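PDB 5OQ3: Cwp19 from Clostridioides difficile, which probably cleaves cell-wall peptidoglycan through the TIM-barrel glycoside hydrolase domain in this chain, part of a longer protein that may also have amidase activity. Local coordinates for residues A[33-38]-A[89-94]; A[227-232]-A[240-245]. All blocks are in the same frame, centred on the assembly; numbering follows the deposited sequence.

Contact 1 of 2, residues A[33-38]-A[89-94]; sequences STVYNL and SEYLTG
Tyr91 lays one face of its ring against the backbone turn of residues 34-37, and most of the surface buried here belongs to it. The tight part is this face. Val35 CA stands over it, 4.1 Å from the Tyr91 ring centroid, a CH-pi contact, and beside it the backbone N of Tyr36 lies 3.4 Å from Tyr91 CE1. On the opposite face Glu90 CG sits over the ring centre, so the ring is sandwiched between the turn and Glu90, the residue before Tyr91. Further out, Val35 CG1 falls between the backbone N and the carbonyl carbon (chi1 73°), which puts CG2 anti to the N and alongside the ring, 4.0 Å from Tyr91 CZ.

At the root of the ring the amide of Asn37 locks the two backbones together. Its ND2 donates to Tyr91 O at 2.9 Å with a nearly straight N-H...O angle of 167°, landing on a lone pair in the carbonyl plane, and ND2 also bonds Pro41 O. Asn37 OD1 meets the ring edge, 3.5 Å from Tyr91 CD1, with amide and ring planes 76° apart.

The looser side is at Tyr36, which is exposed: its CD1 only approaches Tyr91 CE1 at 4.4 Å. Ser89 N-caps the short helix by accepting from Tyr91 N. Both segments belong to loops following the first two strands, at the C-terminal end of the TIM barrel. Thr34 OG1 and Val35 N reach Gln72 of strand 68-74, and helix 90-93 is held to helix 47-63, Leu92 O accepting from Gln50.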
loop_
_atom_site.group_PDB
_atom_site.type_symbol
_atom_site.label_atom_id
_atom_site.label_comp_id
_atom_site.label_asym_id
_atom_site.label_seq_id
_atom_site.Cartn_x
_atom_site.Cartn_y
_atom_site.Cartn_z
ATOM N N SER A 33 6.420 1.048 -7.053
ATOM C CA SER A 33 5.954 2.383 -6.719
ATOM C C SER A 33 6.185 3.327 -7.865
ATOM O O SER A 33 7.249 3.325 -8.500
ATOM C CB SER A 33 6.618 2.861 -5.435
ATOM O OG SER A 33 6.076 4.103 -5.028
ATOM N N THR A 34 5.175 4.144 -8.135
ATOM C CA THR A 34 5.183 5.135 -9.218
ATOM C C THR A 34 5.287 6.578 -8.700
ATOM O O THR A 34 5.653 7.495 -9.439
ATOM C CB THR A 34 3.908 4.990 -10.059
ATOM O OG1 THR A 34 2.770 5.189 -9.217
ATOM C CG2 THR A 34 3.835 3.636 -10.694
ATOM N N VAL A 35 5.038 6.775 -7.405
ATOM C CA VAL A 35 5.171 8.110 -6.813
ATOM C C VAL A 35 6.633 8.528 -6.882
ATOM O O VAL A 35 7.534 7.733 -6.597
ATOM C CB VAL A 35 4.608 8.150 -5.369
ATOM C CG1 VAL A 35 5.526 7.433 -4.385
ATOM C CG2 VAL A 35 4.401 9.599 -4.923
ATOM N N TYR A 36 6.873 9.754 -7.355
ATOM C CA TYR A 36 8.229 10.244 -7.618
ATOM C C TYR A 36 9.023 9.299 -8.541
ATOM O O TYR A 36 10.240 9.325 -8.550
ATOM C CB TYR A 36 8.979 10.517 -6.320
ATOM C CG TYR A 36 8.358 11.571 -5.478
ATOM C CD1 TYR A 36 8.186 12.873 -5.980
ATOM C CD2 TYR A 36 7.966 11.311 -4.168
ATOM C CE1 TYR A 36 7.626 13.871 -5.208
ATOM C CE2 TYR A 36 7.400 12.316 -3.389
ATOM C CZ TYR A 36 7.234 13.585 -3.922
ATOM O OH TYR A 36 6.692 14.586 -3.173
ATOM N N ASN A 37 8.314 8.511 -9.366
ATOM C CA ASN A 37 8.951 7.626 -10.347
ATOM C C ASN A 37 9.944 6.685 -9.650
ATOM O O ASN A 37 10.983 6.383 -10.179
ATOM C CB ASN A 37 9.608 8.494 -11.452
ATOM C CG ASN A 37 8.569 9.285 -12.214
ATOM O OD1 ASN A 37 8.178 10.381 -11.805
ATOM N ND2 ASN A 37 8.041 8.691 -13.282
ATOM N N LEU A 38 9.595 6.219 -8.450
ATOM C CA LEU A 38 10.567 5.470 -7.626
ATOM C C LEU A 38 11.059 4.192 -8.324
ATOM O O LEU A 38 12.262 3.989 -8.504
ATOM C CB LEU A 38 9.965 5.122 -6.262
ATOM C CG LEU A 38 10.900 4.405 -5.295
ATOM C CD1 LEU A 38 11.992 5.372 -4.830
ATOM C CD2 LEU A 38 10.146 3.765 -4.111
ATOM N N SER A 89 -2.064 10.571 -13.999
ATOM C CA SER A 89 -0.982 10.851 -13.050
ATOM C C SER A 89 0.138 11.677 -13.689
ATOM O O SER A 89 0.574 11.413 -14.796
ATOM C CB SER A 89 -0.386 9.544 -12.526
ATOM O OG SER A 89 0.701 9.803 -11.657
ATOM N N GLU A 90 0.623 12.661 -12.941
ATOM C CA GLU A 90 1.749 13.464 -13.367
ATOM C C GLU A 90 3.019 12.649 -13.527
ATOM O O GLU A 90 3.959 13.122 -14.177
ATOM C CB GLU A 90 2.013 14.565 -12.361
ATOM C CG GLU A 90 2.654 14.101 -11.070
ATOM C CD GLU A 90 2.410 15.043 -9.919
ATOM O OE1 GLU A 90 3.348 15.781 -9.559
ATOM O OE2 GLU A 90 1.271 15.077 -9.409
ATOM N N TYR A 91 3.081 11.441 -12.962
ATOM C CA TYR A 91 4.365 10.712 -13.026
ATOM C C TYR A 91 4.608 10.062 -14.385
ATOM O O TYR A 91 5.699 9.614 -14.641
ATOM C CB TYR A 91 4.508 9.718 -11.861
ATOM C CG TYR A 91 4.355 10.451 -10.526
ATOM C CD1 TYR A 91 5.293 11.411 -10.126
ATOM C CD2 TYR A 91 3.231 10.275 -9.724
ATOM C CE1 TYR A 91 5.119 12.133 -8.976
ATOM C CE2 TYR A 91 3.067 10.979 -8.531
ATOM C CZ TYR A 91 4.006 11.918 -8.159
ATOM O OH TYR A 91 3.836 12.640 -6.979
ATOM N N LEU A 92 3.612 10.050 -15.269
ATOM C CA LEU A 92 3.803 9.572 -16.640
ATOM C C LEU A 92 4.425 10.613 -17.561
ATOM O O LEU A 92 5.258 10.277 -18.404
ATOM C CB LEU A 92 2.456 9.108 -17.229
ATOM C CG LEU A 92 1.947 7.806 -16.568
ATOM C CD1 LEU A 92 0.447 7.624 -16.752
ATOM C CD2 LEU A 92 2.695 6.575 -17.120
ATOM N N THR A 93 3.965 11.852 -17.437
ATOM C CA THR A 93 4.364 12.952 -18.353
ATOM C C THR A 93 5.093 14.183 -17.740
ATOM O O THR A 93 5.721 14.925 -18.415
ATOM C CB THR A 93 3.123 13.513 -19.062
ATOM O OG1 THR A 93 2.255 14.078 -18.064
ATOM C CG2 THR A 93 2.419 12.392 -19.818
ATOM N N GLY A 94 4.903 14.295 -16.402
ATOM C CA GLY A 94 5.387 15.499 -15.683
ATOM C C GLY A 94 4.253 16.458 -15.359
ATOM O O GLY A 94 4.471 17.410 -14.633
#

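Contact 2 of 2, residues A[227-232]-A[240-245]; sequences RDVKAS and VVFGVS
Phe242 points from strand 241-244 toward helix 214-236, where Val229 and Lys230 receive its ring; this is the helix-against-strand layer of a TIM barrel, made within the beta-alpha-beta crossover that joins the adjacent parallel strands 186-189 and 241-244. The strand follows the helix directly in the chain, and the side chains that face the helix lie on the outer surface of the parallel barrel.

Val229 and Phe242 cross at about a right angle. The methyl CG1 of Val229 rests over one face of the ring, 3.9 Å from its centroid and 24° off the normal, which makes a CH-pi contact; the displacement is toward the rim, and the nearest ring atom is Phe242 CE1 at 3.6 Å. The torsion of Val229 explains the choice of branch: CG1 is anti to the backbone N (chi1 169°) and is thereby turned to the strand. Phe242 likewise holds CG opposite its own backbone N, extending the ring from the strand into the layer.

Lys230 approaches differently. The Lys230 and Phe242 side chains are set at a slant to each other, and contact is made by the aliphatic root, Lys230 CB lying 3.7 Å from Phe242 CD2. Beyond this the chain bends at chi3 and chi4, so the aliphatic root covers part of the ring while the charged end leads away.

Further residues complete the layer. Phe189 of strand 186-189 meets the Phe242 ring edge-to-face, and Leu226 and Ile233 touch it from helix 214-236, while Val172 of helix 165-181 packs on Val229. On the helix side turned from the strand, Arg227 grips Asp228 side-on through two nitrogens that share one oxygen, NE at 2.9 Å from Asp228 OD1 and NH2 at 3.0 Å.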
loop_
_atom_site.group_PDB
_atom_site.type_symbol
_atom_site.label_atom_id
_atom_site.label_comp_id
_atom_site.label_asym_id
_atom_site.label_seq_id
_atom_site.Cartn_x
_atom_site.Cartn_y
_atom_site.Cartn_z
ATOM N N ARG A 227 -14.161 -2.137 4.625
ATOM C CA ARG A 227 -15.340 -2.984 4.476
ATOM C C ARG A 227 -16.038 -2.749 3.161
ATOM O O ARG A 227 -16.413 -3.692 2.455
ATOM C CB ARG A 227 -16.288 -2.721 5.647
ATOM C CG ARG A 227 -17.543 -3.550 5.647
ATOM C CD ARG A 227 -18.580 -2.960 6.603
ATOM N NE ARG A 227 -19.092 -1.698 6.048
ATOM C CZ ARG A 227 -19.909 -0.865 6.683
ATOM N NH1 ARG A 227 -20.259 -1.115 7.957
ATOM N NH2 ARG A 227 -20.387 0.223 6.062
ATOM N N ASP A 228 -16.281 -1.490 2.851
ATOM C CA ASP A 228 -17.089 -1.141 1.679
ATOM C C ASP A 228 -16.334 -1.391 0.375
ATOM O O ASP A 228 -16.908 -1.800 -0.606
ATOM C CB ASP A 228 -17.513 0.334 1.750
ATOM C CG ASP A 228 -18.630 0.606 2.797
ATOM O OD1 ASP A 228 -19.140 -0.363 3.426
ATOM O OD2 ASP A 228 -18.963 1.805 2.897
ATOM N N VAL A 229 -15.019 -1.218 0.361
ATOM C CA VAL A 229 -14.191 -1.538 -0.795
ATOM C C VAL A 229 -14.213 -3.057 -1.009
ATOM O O VAL A 229 -14.443 -3.527 -2.134
ATOM C CB VAL A 229 -12.737 -1.018 -0.594
ATOM C CG1 VAL A 229 -11.797 -1.594 -1.679
ATOM C CG2 VAL A 229 -12.718 0.509 -0.677
ATOM N N LYS A 230 -14.018 -3.834 0.043
ATOM C CA LYS A 230 -14.078 -5.279 -0.095
ATOM C C LYS A 230 -15.415 -5.728 -0.668
ATOM O O LYS A 230 -15.468 -6.545 -1.593
ATOM C CB LYS A 230 -13.734 -5.999 1.218
ATOM C CG LYS A 230 -13.490 -7.453 0.920
ATOM C CD LYS A 230 -12.751 -8.100 1.940
ATOM C CE LYS A 230 -13.683 -8.459 2.961
ATOM N NZ LYS A 230 -14.399 -9.679 2.530
ATOM N N ALA A 231 -16.496 -5.182 -0.106
ATOM C CA ALA A 231 -17.823 -5.587 -0.580
ATOM C C ALA A 231 -18.041 -5.240 -2.047
ATOM O O ALA A 231 -18.650 -6.003 -2.794
ATOM C CB ALA A 231 -18.904 -4.965 0.285
ATOM N N SER A 232 -17.569 -4.070 -2.458
ATOM C CA SER A 232 -17.707 -3.638 -3.836
ATOM C C SER A 232 -16.978 -4.609 -4.767
ATOM O O SER A 232 -17.513 -5.114 -5.736
ATOM C CB SER A 232 -17.157 -2.213 -3.997
ATOM O OG SER A 232 -17.069 -1.871 -5.367
ATOM N N VAL A 240 -11.255 -11.725 -6.949
ATOM C CA VAL A 240 -10.225 -10.690 -6.778
ATOM C C VAL A 240 -10.054 -10.436 -5.310
ATOM O O VAL A 240 -11.022 -10.246 -4.576
ATOM C CB VAL A 240 -10.652 -9.393 -7.500
ATOM C CG1 VAL A 240 -9.745 -8.238 -7.124
ATOM C CG2 VAL A 240 -10.588 -9.630 -9.005
ATOM N N VAL A 241 -8.793 -10.459 -4.879
ATOM C CA VAL A 241 -8.455 -10.296 -3.434
ATOM C C VAL A 241 -8.267 -8.819 -3.069
ATOM O O VAL A 241 -7.890 -8.005 -3.907
ATOM C CB VAL A 241 -7.236 -11.134 -3.040
ATOM C CG1 VAL A 241 -7.522 -12.593 -3.314
ATOM C CG2 VAL A 241 -5.939 -10.723 -3.753
ATOM N N PHE A 242 -8.487 -8.522 -1.810
ATOM C CA PHE A 242 -8.283 -7.184 -1.265
ATOM C C PHE A 242 -7.357 -7.280 -0.060
ATOM O O PHE A 242 -7.612 -8.049 0.893
ATOM C CB PHE A 242 -9.636 -6.606 -0.835
ATOM C CG PHE A 242 -9.552 -5.253 -0.219
ATOM C CD1 PHE A 242 -8.875 -4.215 -0.833
ATOM C CD2 PHE A 242 -10.142 -4.991 1.002
ATOM C CE1 PHE A 242 -8.777 -2.966 -0.236
ATOM C CE2 PHE A 242 -10.081 -3.746 1.569
ATOM C CZ PHE A 242 -9.393 -2.732 0.973
ATOM N N GLY A 243 -6.307 -6.484 -0.085
ATOM C CA GLY A 243 -5.381 -6.473 1.034
ATOM C C GLY A 243 -4.847 -5.099 1.347
ATOM O O GLY A 243 -4.897 -4.178 0.532
ATOM N N VAL A 244 -4.292 -5.011 2.570
ATOM C CA VAL A 244 -3.748 -3.764 3.057
ATOM C C VAL A 244 -2.416 -4.050 3.705
ATOM O O VAL A 244 -2.235 -5.044 4.409
ATOM C CB VAL A 244 -4.731 -3.112 4.107
ATOM C CG1 VAL A 244 -4.183 -1.819 4.661
ATOM C CG2 VAL A 244 -6.099 -2.925 3.502
ATOM N N SER A 245 -1.506 -3.094 3.492
ATOM C CA SER A 245 -0.197 -3.114 4.098
ATOM C C SER A 245 -0.042 -1.954 5.085
ATOM O O SER A 245 0.319 -0.838 4.683
ATOM C CB SER A 245 0.895 -3.035 3.032
ATOM O OG SER A 245 2.196 -3.062 3.548
#

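Overall arrangement
From the N terminus, strand 27-32 opens the barrel and leads into 33-38, which contact 1 joins to 89-94 across 50 intervening residues; the loop so closed holds helix 47-63 and strand 68-74. The chain then passes through strands 118-123 and 186-189 before helix 214-236 enters contact 2, a short closure of seven residues onto strand 241-244. The two contacts are in series, neither enclosing nor crossing the other, with centres 25 Å apart and nearest atoms about 12 Å apart. Contact 1 ties together loops that follow the first two strands, whereas contact 2 fastens a helix of the outer layer to the fifth strand.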